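Local coordinates for aminotransferase (Neisseria meningitidis Z2491, PDB 3JTX), which probably transfers amino groups between amino acids and keto acids, using a pyridoxal phosphate cofactor held as a Schiff base on a lysine, at residues E93-F107 with V257-R271. Residues are numbered along the deposited sequence; the frame is centred on the assembly and turned at random.
Sequences EILPVLGSREALFSF and VAGDAELLKNFLLYR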
# COMPACT_ATOMS: atom_id res chain seq x y z
N GLU A 93 0.68 16.12 -12.87
CA GLU A 93 -0.19 16.59 -11.77
C GLU A 93 -1.13 15.55 -11.19
O GLU A 93 -1.97 15.88 -10.36
CB GLU A 93 -1.00 17.81 -12.22
CG GLU A 93 -0.16 19.06 -12.42
CD GLU A 93 -0.98 20.29 -12.74
OE1 GLU A 93 -1.75 20.26 -13.72
OE2 GLU A 93 -0.83 21.31 -12.01
N ILE A 94 -0.99 14.30 -11.62
CA ILE A 94 -1.86 13.22 -11.19
C ILE A 94 -1.06 11.94 -10.89
O ILE A 94 -0.26 11.50 -11.70
CB ILE A 94 -2.90 12.88 -12.29
CG1 ILE A 94 -3.69 14.13 -12.66
CG2 ILE A 94 -3.81 11.72 -11.85
CD1 ILE A 94 -4.81 13.92 -13.67
N LEU A 95 -1.28 11.34 -9.72
CA LEU A 95 -0.78 9.97 -9.46
C LEU A 95 -1.94 9.07 -9.06
O LEU A 95 -2.76 9.45 -8.22
CB LEU A 95 0.27 9.93 -8.33
CG LEU A 95 1.63 10.58 -8.57
CD1 LEU A 95 2.52 10.51 -7.29
CD2 LEU A 95 2.32 9.94 -9.82
N PRO A 96 -2.00 7.86 -9.64
CA PRO A 96 -2.97 6.92 -9.08
C PRO A 96 -2.55 6.41 -7.69
O PRO A 96 -1.34 6.28 -7.39
CB PRO A 96 -2.97 5.78 -10.10
CG PRO A 96 -1.65 5.85 -10.78
CD PRO A 96 -1.14 7.25 -10.67
N VAL A 97 -3.53 6.09 -6.86
CA VAL A 97 -3.26 5.58 -5.52
C VAL A 97 -4.16 4.39 -5.20
O VAL A 97 -5.23 4.24 -5.78
CB VAL A 97 -3.45 6.68 -4.45
CG1 VAL A 97 -2.45 7.84 -4.68
CG2 VAL A 97 -4.90 7.19 -4.44
N LEU A 98 -3.73 3.53 -4.28
CA LEU A 98 -4.43 2.27 -4.00
C LEU A 98 -5.48 2.49 -2.90
O LEU A 98 -5.39 1.90 -1.80
CB LEU A 98 -3.42 1.17 -3.61
CG LEU A 98 -2.21 1.05 -4.57
CD1 LEU A 98 -1.32 -0.14 -4.19
CD2 LEU A 98 -2.68 0.94 -6.05
N GLY A 99 -6.43 3.36 -3.20
CA GLY A 99 -7.36 3.90 -2.21
C GLY A 99 -6.77 5.14 -1.56
O GLY A 99 -5.54 5.27 -1.45
N SER A 100 -7.64 6.06 -1.14
CA SER A 100 -7.14 7.29 -0.53
C SER A 100 -6.47 7.03 0.83
O SER A 100 -5.60 7.81 1.23
CB SER A 100 -8.26 8.35 -0.39
OG SER A 100 -9.25 7.95 0.54
N ARG A 101 -6.85 5.97 1.54
CA ARG A 101 -6.24 5.71 2.86
C ARG A 101 -4.71 5.65 2.81
O ARG A 101 -4.03 6.42 3.49
CB ARG A 101 -6.78 4.42 3.48
CG ARG A 101 -6.13 4.08 4.83
CD ARG A 101 -6.86 2.94 5.56
NE ARG A 101 -8.19 3.40 5.91
CZ ARG A 101 -8.69 3.45 7.14
NH1 ARG A 101 -8.02 2.98 8.20
NH2 ARG A 101 -9.91 3.95 7.31
N GLU A 102 -4.16 4.74 1.99
CA GLU A 102 -2.70 4.60 1.91
C GLU A 102 -2.05 5.90 1.45
O GLU A 102 -0.95 6.24 1.89
CB GLU A 102 -2.28 3.41 1.02
CG GLU A 102 -2.62 3.54 -0.46
CD GLU A 102 -1.52 4.19 -1.33
OE1 GLU A 102 -0.51 4.70 -0.79
OE2 GLU A 102 -1.67 4.19 -2.57
N ALA A 103 -2.74 6.62 0.56
CA ALA A 103 -2.25 7.85 -0.03
C ALA A 103 -2.14 8.96 1.01
O ALA A 103 -1.12 9.61 1.12
CB ALA A 103 -3.20 8.29 -1.17
N LEU A 104 -3.20 9.14 1.80
CA LEU A 104 -3.21 10.17 2.84
C LEU A 104 -2.16 9.84 3.90
O LEU A 104 -1.40 10.72 4.33
CB LEU A 104 -4.59 10.23 3.50
CG LEU A 104 -5.75 10.82 2.70
CD1 LEU A 104 -7.10 10.32 3.22
CD2 LEU A 104 -5.69 12.37 2.69
N PHE A 105 -2.10 8.57 4.31
CA PHE A 105 -1.14 8.14 5.32
C PHE A 105 0.30 8.36 4.88
O PHE A 105 1.10 8.99 5.59
CB PHE A 105 -1.35 6.66 5.69
CG PHE A 105 -0.40 6.19 6.78
CD1 PHE A 105 -0.74 6.33 8.11
CD2 PHE A 105 0.83 5.65 6.46
CE1 PHE A 105 0.14 5.93 9.13
CE2 PHE A 105 1.73 5.23 7.47
CZ PHE A 105 1.38 5.39 8.81
N SER A 106 0.64 7.84 3.70
CA SER A 106 2.01 7.97 3.21
C SER A 106 2.40 9.42 2.93
O SER A 106 3.53 9.82 3.24
CB SER A 106 2.25 7.08 1.98
OG SER A 106 1.35 7.39 0.94
N PHE A 107 1.49 10.22 2.38
CA PHE A 107 1.83 11.61 2.13
C PHE A 107 2.20 12.33 3.42
O PHE A 107 3.20 13.03 3.50
CB PHE A 107 0.74 12.37 1.36
CG PHE A 107 1.20 13.73 0.93
CD1 PHE A 107 2.16 13.85 -0.07
CD2 PHE A 107 0.77 14.87 1.58
CE1 PHE A 107 2.67 15.09 -0.43
CE2 PHE A 107 1.27 16.12 1.22
CZ PHE A 107 2.21 16.24 0.23
N VAL A 257 -4.46 11.05 -6.55
CA VAL A 257 -4.09 12.31 -5.93
C VAL A 257 -3.72 13.25 -7.08
O VAL A 257 -3.16 12.82 -8.09
CB VAL A 257 -2.95 12.14 -4.92
CG1 VAL A 257 -1.68 11.57 -5.60
CG2 VAL A 257 -2.64 13.46 -4.22
N ALA A 258 -4.07 14.52 -6.96
CA ALA A 258 -3.81 15.50 -8.03
C ALA A 258 -3.50 16.88 -7.47
O ALA A 258 -4.03 17.27 -6.43
CB ALA A 258 -5.00 15.58 -8.98
N GLY A 259 -2.65 17.62 -8.17
CA GLY A 259 -2.26 18.95 -7.73
C GLY A 259 -0.79 19.21 -8.00
O GLY A 259 -0.26 18.77 -9.03
N ASP A 260 -0.15 19.91 -7.06
CA ASP A 260 1.21 20.44 -7.19
C ASP A 260 2.17 19.40 -7.76
O ASP A 260 2.49 18.41 -7.09
CB ASP A 260 1.68 20.90 -5.80
CG ASP A 260 3.01 21.62 -5.82
OD1 ASP A 260 3.84 21.33 -6.70
OD2 ASP A 260 3.23 22.46 -4.91
N ALA A 261 2.63 19.63 -9.00
CA ALA A 261 3.57 18.72 -9.69
C ALA A 261 4.87 18.46 -8.94
O ALA A 261 5.43 17.36 -9.04
CB ALA A 261 3.90 19.26 -11.11
N GLU A 262 5.37 19.46 -8.23
CA GLU A 262 6.63 19.31 -7.48
C GLU A 262 6.44 18.39 -6.28
O GLU A 262 7.28 17.52 -6.02
CB GLU A 262 7.17 20.68 -7.04
CG GLU A 262 8.50 20.60 -6.29
N LEU A 263 5.34 18.56 -5.56
CA LEU A 263 4.98 17.62 -4.48
C LEU A 263 4.85 16.19 -4.99
O LEU A 263 5.31 15.24 -4.36
CB LEU A 263 3.67 18.04 -3.79
CG LEU A 263 3.73 19.34 -2.95
CD1 LEU A 263 2.39 19.54 -2.22
CD2 LEU A 263 4.93 19.35 -1.97
N LEU A 264 4.21 16.02 -6.14
CA LEU A 264 3.97 14.69 -6.65
C LEU A 264 5.23 14.03 -7.18
O LEU A 264 5.35 12.80 -7.12
CB LEU A 264 2.89 14.73 -7.72
CG LEU A 264 1.49 15.07 -7.17
CD1 LEU A 264 0.48 15.13 -8.29
CD2 LEU A 264 1.03 14.05 -6.14
N LYS A 265 6.16 14.83 -7.71
CA LYS A 265 7.45 14.29 -8.14
C LYS A 265 8.14 13.60 -6.96
O LYS A 265 8.63 12.46 -7.08
CB LYS A 265 8.34 15.40 -8.71
CG LYS A 265 9.67 14.94 -9.26
CD LYS A 265 10.44 16.15 -9.83
CE LYS A 265 11.75 15.71 -10.47
NZ LYS A 265 12.72 15.16 -9.47
N ASN A 266 8.17 14.29 -5.83
CA ASN A 266 8.81 13.76 -4.63
C ASN A 266 8.00 12.62 -4.04
O ASN A 266 8.57 11.61 -3.62
CB ASN A 266 9.08 14.85 -3.60
CG ASN A 266 10.09 15.86 -4.09
OD1 ASN A 266 11.01 15.50 -4.83
ND2 ASN A 266 9.92 17.11 -3.71
N PHE A 267 6.68 12.74 -4.07
CA PHE A 267 5.82 11.68 -3.58
C PHE A 267 6.01 10.39 -4.39
O PHE A 267 6.08 9.28 -3.82
CB PHE A 267 4.36 12.14 -3.61
CG PHE A 267 3.40 11.29 -2.79
CD1 PHE A 267 3.81 10.57 -1.67
CD2 PHE A 267 2.06 11.27 -3.12
CE1 PHE A 267 2.90 9.83 -0.93
CE2 PHE A 267 1.15 10.53 -2.37
CZ PHE A 267 1.58 9.82 -1.28
N LEU A 268 6.11 10.52 -5.71
CA LEU A 268 6.32 9.36 -6.57
C LEU A 268 7.61 8.60 -6.21
O LEU A 268 7.62 7.36 -6.17
CB LEU A 268 6.34 9.78 -8.05
CG LEU A 268 6.71 8.67 -9.04
CD1 LEU A 268 5.68 7.55 -8.97
CD2 LEU A 268 6.84 9.26 -10.49
N LEU A 269 8.69 9.32 -5.94
CA LEU A 269 9.96 8.69 -5.60
C LEU A 269 9.81 7.85 -4.33
O LEU A 269 10.24 6.70 -4.27
CB LEU A 269 11.06 9.75 -5.39
CG LEU A 269 12.47 9.22 -5.04
CD1 LEU A 269 12.99 8.19 -6.08
CD2 LEU A 269 13.44 10.42 -4.91
N TYR A 270 9.19 8.43 -3.32
CA TYR A 270 8.91 7.73 -2.08
C TYR A 270 8.04 6.49 -2.32
O TYR A 270 8.30 5.44 -1.73
CB TYR A 270 8.18 8.67 -1.11
CG TYR A 270 7.80 8.06 0.22
CD1 TYR A 270 8.64 8.16 1.31
CD2 TYR A 270 6.58 7.46 0.39
CE1 TYR A 270 8.29 7.61 2.56
CE2 TYR A 270 6.22 6.90 1.62
CZ TYR A 270 7.08 7.00 2.70
OH TYR A 270 6.72 6.44 3.93
N ARG A 271 7.04 6.61 -3.19
CA ARG A 271 6.08 5.55 -3.45
C ARG A 271 6.71 4.38 -4.20
O ARG A 271 6.22 3.26 -4.10
CB ARG A 271 4.84 6.07 -4.18
CG ARG A 271 3.98 6.98 -3.31
CD ARG A 271 2.89 7.68 -4.10
NE ARG A 271 1.89 6.72 -4.53
CZ ARG A 271 0.98 6.17 -3.75
NH1 ARG A 271 0.89 6.49 -2.47
NH2 ARG A 271 0.14 5.30 -4.27
O HOH W 1 1.37 21.76 -10.55
O HOH W 2 1.38 6.28 -7.43
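R271 reaches across to E102 and grips its carboxylate end-on, one nitrogen to each oxygen. R271 NH2 lies 2.7 Å from E102 OE2, on that oxygen's syn side, while NH1 meets OE1 from slightly out of plane. The two flat groups are nearly coplanar, 20° apart. E102 gets there by a tight fold: CG sits between its backbone N and carbonyl carbon (chi1 67°), and the chain bends again at chi2. E102 OE2 also accepts a hydrogen bond from L98 N, 2.8 Å away, through its anti lone pair, which fixes the carboxylate against the turn leading into helix 100-111. V97 CG1 lies over one face of the guanidinium, offset toward its rim, and a water joins R271 NE to the carbonyl of P96.

Along R271's own side chain, F267 has a contact on each face. CD of R271 rests over one, and F107 brings its ring edge to the other in a T-shaped stack, centroids 5.2 Å apart. At the rim of F267, OG of S106 lies in the ring plane; that hydroxyl donates to E102 O in its own helix. L95 packs from its strand onto helix 261-274, its CD1 4.0 Å from both L264 CD2 and L268 CB.

Strands 94-97 and 255-259 run antiparallel. L95 and V257 form a hydrogen-bonded pair, L95 N to V257 O and V257 N to L95 O both 2.9 Å, and G259 N donates to E93 O.

Y270 packs edge-to-face with F105 of the second subunit, and F105 with Y270 of that subunit. S100 N and R101 N, at the start of helix 100-111, bind the phosphate of the lysine-linked cofactor. This is the edge of the large mixed sheet of a fold-type I aminotransferase, beside its cofactor phosphate site and dimer interface.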